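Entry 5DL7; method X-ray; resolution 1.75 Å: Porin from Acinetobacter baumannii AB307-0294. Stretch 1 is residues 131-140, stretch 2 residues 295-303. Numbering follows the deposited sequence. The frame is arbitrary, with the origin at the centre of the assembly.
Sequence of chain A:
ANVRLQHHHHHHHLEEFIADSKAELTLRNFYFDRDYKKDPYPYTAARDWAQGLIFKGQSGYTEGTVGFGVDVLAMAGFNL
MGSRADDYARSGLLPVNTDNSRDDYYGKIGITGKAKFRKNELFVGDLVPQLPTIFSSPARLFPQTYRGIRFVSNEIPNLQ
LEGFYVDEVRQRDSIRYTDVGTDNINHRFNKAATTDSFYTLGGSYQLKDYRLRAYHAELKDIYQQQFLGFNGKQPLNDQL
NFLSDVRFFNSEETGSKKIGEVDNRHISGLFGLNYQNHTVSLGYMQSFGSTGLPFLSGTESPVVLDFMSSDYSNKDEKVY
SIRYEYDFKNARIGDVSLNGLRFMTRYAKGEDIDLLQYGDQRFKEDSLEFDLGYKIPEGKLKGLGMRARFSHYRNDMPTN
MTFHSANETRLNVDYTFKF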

# COMPACT_ATOMS: atom_id res chain seq x y z
N LEU A 131 4.24 -3.27 7.86
CA LEU A 131 5.72 -3.48 7.73
C LEU A 131 6.13 -3.60 6.35
O LEU A 131 5.35 -3.99 5.40
CB LEU A 131 6.11 -4.77 8.44
CG LEU A 131 5.86 -4.79 9.93
CD1 LEU A 131 6.33 -6.07 10.55
CD2 LEU A 131 6.28 -3.58 10.74
N PRO A 132 7.40 -3.30 6.05
CA PRO A 132 7.83 -3.48 4.65
C PRO A 132 7.80 -4.87 4.08
O PRO A 132 7.70 -5.09 2.91
CB PRO A 132 9.32 -2.97 4.67
CG PRO A 132 9.42 -2.26 5.95
CD PRO A 132 8.37 -2.68 6.95
N THR A 133 7.83 -5.90 4.99
CA THR A 133 7.69 -7.29 4.59
C THR A 133 6.19 -7.76 4.49
O THR A 133 6.00 -8.81 3.99
CB THR A 133 8.39 -8.15 5.62
OG1 THR A 133 8.02 -7.77 6.91
CG2 THR A 133 9.96 -7.94 5.38
N ILE A 134 5.27 -6.94 5.01
CA ILE A 134 3.83 -7.30 5.07
C ILE A 134 3.11 -6.01 5.37
O ILE A 134 2.97 -5.58 6.48
CB ILE A 134 3.53 -8.48 6.02
CG1 ILE A 134 1.99 -8.84 6.00
CG2 ILE A 134 4.08 -8.30 7.41
CD1 ILE A 134 1.60 -10.07 6.68
N PHE A 135 2.59 -5.44 4.29
CA PHE A 135 1.92 -4.15 4.43
C PHE A 135 0.53 -4.23 3.82
O PHE A 135 0.31 -4.39 2.64
CB PHE A 135 2.75 -3.07 3.65
CG PHE A 135 2.38 -1.66 4.08
CD1 PHE A 135 1.28 -1.05 3.47
CD2 PHE A 135 3.03 -0.99 5.01
CE1 PHE A 135 0.89 0.25 3.79
CE2 PHE A 135 2.55 0.31 5.42
CZ PHE A 135 1.49 0.85 4.80
N SER A 136 -0.46 -4.11 4.73
CA SER A 136 -1.86 -4.19 4.25
C SER A 136 -2.14 -3.09 3.20
O SER A 136 -1.93 -1.90 3.44
CB SER A 136 -2.75 -3.89 5.41
OG SER A 136 -4.09 -3.44 5.02
N SER A 137 -2.62 -3.50 2.09
CA SER A 137 -3.01 -2.51 1.07
C SER A 137 -4.18 -1.63 1.52
O SER A 137 -5.27 -2.11 1.83
CB SER A 137 -3.41 -3.18 -0.25
OG SER A 137 -3.81 -2.22 -1.20
N PRO A 138 -4.00 -0.33 1.48
CA PRO A 138 -5.00 0.57 1.71
C PRO A 138 -5.59 1.16 0.35
O PRO A 138 -6.43 2.06 0.48
CB PRO A 138 -4.24 1.74 2.48
CG PRO A 138 -3.08 1.77 1.61
CD PRO A 138 -2.64 0.33 1.31
N ALA A 139 -5.20 0.64 -0.76
CA ALA A 139 -5.37 1.39 -2.04
C ALA A 139 -6.70 1.10 -2.73
O ALA A 139 -7.01 1.76 -3.71
CB ALA A 139 -4.25 0.97 -2.91
N ARG A 140 -7.61 0.31 -2.10
CA ARG A 140 -8.96 0.11 -2.62
C ARG A 140 -9.99 0.52 -1.61
O ARG A 140 -9.73 1.47 -0.81
CB ARG A 140 -9.12 -1.24 -3.39
CG ARG A 140 -8.24 -1.45 -4.57
CD ARG A 140 -8.54 -0.55 -5.76
NE ARG A 140 -7.61 -0.87 -6.83
CZ ARG A 140 -6.36 -0.49 -6.97
NH1 ARG A 140 -5.77 0.32 -6.08
NH2 ARG A 140 -5.58 -0.98 -7.92
N PHE A 295 6.69 -10.11 -3.30
CA PHE A 295 5.98 -9.58 -2.14
C PHE A 295 4.62 -10.26 -2.03
O PHE A 295 4.26 -10.94 -3.00
CB PHE A 295 5.90 -8.01 -2.16
CG PHE A 295 5.49 -7.41 -3.50
CD1 PHE A 295 4.13 -7.22 -3.77
CD2 PHE A 295 6.47 -7.00 -4.44
CE1 PHE A 295 3.74 -6.68 -4.95
CE2 PHE A 295 6.12 -6.53 -5.66
CZ PHE A 295 4.73 -6.39 -5.94
N LEU A 296 3.93 -10.03 -0.98
CA LEU A 296 2.66 -10.75 -0.74
C LEU A 296 1.62 -10.39 -1.75
O LEU A 296 1.55 -9.27 -2.27
CB LEU A 296 2.22 -10.56 0.72
CG LEU A 296 3.11 -11.27 1.69
CD1 LEU A 296 2.85 -10.74 3.12
CD2 LEU A 296 2.86 -12.76 1.78
N SER A 297 0.71 -11.32 -1.97
CA SER A 297 -0.45 -11.12 -2.86
C SER A 297 -1.32 -9.97 -2.36
O SER A 297 -1.50 -9.74 -1.12
CB SER A 297 -1.27 -12.43 -2.96
OG SER A 297 -1.79 -12.80 -1.67
N GLY A 298 -2.05 -9.41 -3.32
CA GLY A 298 -3.14 -8.46 -3.03
C GLY A 298 -2.79 -7.02 -2.68
O GLY A 298 -3.61 -6.24 -2.13
N THR A 299 -1.50 -6.71 -2.92
CA THR A 299 -0.95 -5.42 -2.42
C THR A 299 0.10 -4.84 -3.46
O THR A 299 0.33 -5.49 -4.45
CB THR A 299 -0.39 -5.54 -0.98
OG1 THR A 299 -0.25 -4.14 -0.37
CG2 THR A 299 0.76 -6.32 -0.96
N GLU A 300 0.41 -3.62 -3.16
CA GLU A 300 1.35 -2.84 -3.95
C GLU A 300 2.73 -3.27 -3.60
O GLU A 300 3.07 -3.77 -2.51
CB GLU A 300 1.11 -1.32 -3.65
CG GLU A 300 -0.19 -0.80 -4.31
CD GLU A 300 -1.53 -1.41 -3.69
OE1 GLU A 300 -1.55 -1.40 -2.39
OE2 GLU A 300 -2.38 -1.75 -4.57
N SER A 301 3.68 -3.07 -4.56
CA SER A 301 5.12 -3.27 -4.17
C SER A 301 5.54 -2.39 -3.03
O SER A 301 5.06 -1.22 -2.89
CB SER A 301 5.98 -2.88 -5.43
OG SER A 301 7.37 -2.97 -5.05
N PRO A 302 6.33 -2.88 -2.13
CA PRO A 302 6.77 -2.17 -0.94
C PRO A 302 7.89 -1.16 -1.07
O PRO A 302 8.32 -0.59 -0.09
CB PRO A 302 7.13 -3.29 0.04
CG PRO A 302 7.77 -4.25 -0.88
CD PRO A 302 6.79 -4.29 -2.09
N VAL A 303 8.29 -0.91 -2.30
CA VAL A 303 9.42 0.00 -2.59
C VAL A 303 8.99 1.44 -2.45
O VAL A 303 7.84 1.78 -2.29
CB VAL A 303 9.93 -0.33 -4.02
CG1 VAL A 303 10.37 -1.77 -4.21
CG2 VAL A 303 8.93 0.08 -5.07
O HOH W 1 5.10 -8.43 1.26
O HOH W 2 -2.99 0.32 -6.43

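The two stretches are far apart in the sequence of one porin chain but lie against each other in the fold. Stretch 1 opens with a type I beta turn from L131 to I134. Two backbone hydrogen bonds close that turn, L131 N to I134 O and I134 N to L131 O, both 3.0 Å. A short strand covers I134 and F135, and the rest of the stretch beyond it is loop. Stretch 2 has no regular helix or strand. The backbones come closest at S137 and T299, where the CA atoms are 5.0 Å apart. Elsewhere they stand further off, with 6.9 Å between the CA atoms of I134 and L296. No direct backbone-to-backbone hydrogen bond joins the two stretches. Side chains and water make the links, and the contact buries 376 Å² in all.

Two direct hydrogen bonds cross the contact. T299 points its CB toward stretch 1, and its OG1 donates to F135 O at 3.1 Å. This gives a backbone carbonyl a side-chain partner. S137 OG donates to E300 OE1 at 2.7 Å, a short bond to a carboxylate oxygen. S137 OG also accepts from A139 N at 3.2 Å within its own stretch. S137 OG therefore ties the local loop to the glutamate. The CB of E300 points sideways, but the end of its side chain comes nearer to stretch 1 and so reaches the serine.

Charge and water act together at R140 and E300. R140 NH1 and E300 OE2 are 4.2 Å apart, beyond a salt bridge. The oxygen lies well out of the guanidinium plane, so no N-H points at it, and the attraction is between charges only. Water 2 sits to one side of the pair and bridges it. Water 2 accepts from R140 NH1 at 2.8 Å and donates to E300 OE2 at 2.8 Å. R140 NH1 also donates to A139 O at 3.0 Å, which ties the arginine end to the backbone carbonyl of the neighbouring A139.

Water 1 makes a second bridge near the turn. Water 1 donates to T133 O at 2.9 Å and accepts from L296 N at 3.0 Å. The two backbones are thus joined through a solvent molecule.

One apolar side-chain pair meets: L296 points toward stretch 1, and L296 CD1 packs on I134 CG1 at 3.6 Å. Two further close contacts set carbon against oxygen. P302 also points toward stretch 1 and places its CB 3.4 Å from P132 O. A139 CB lies 3.6 Å from E300 OE1, so this small methyl sits beside the carboxylate.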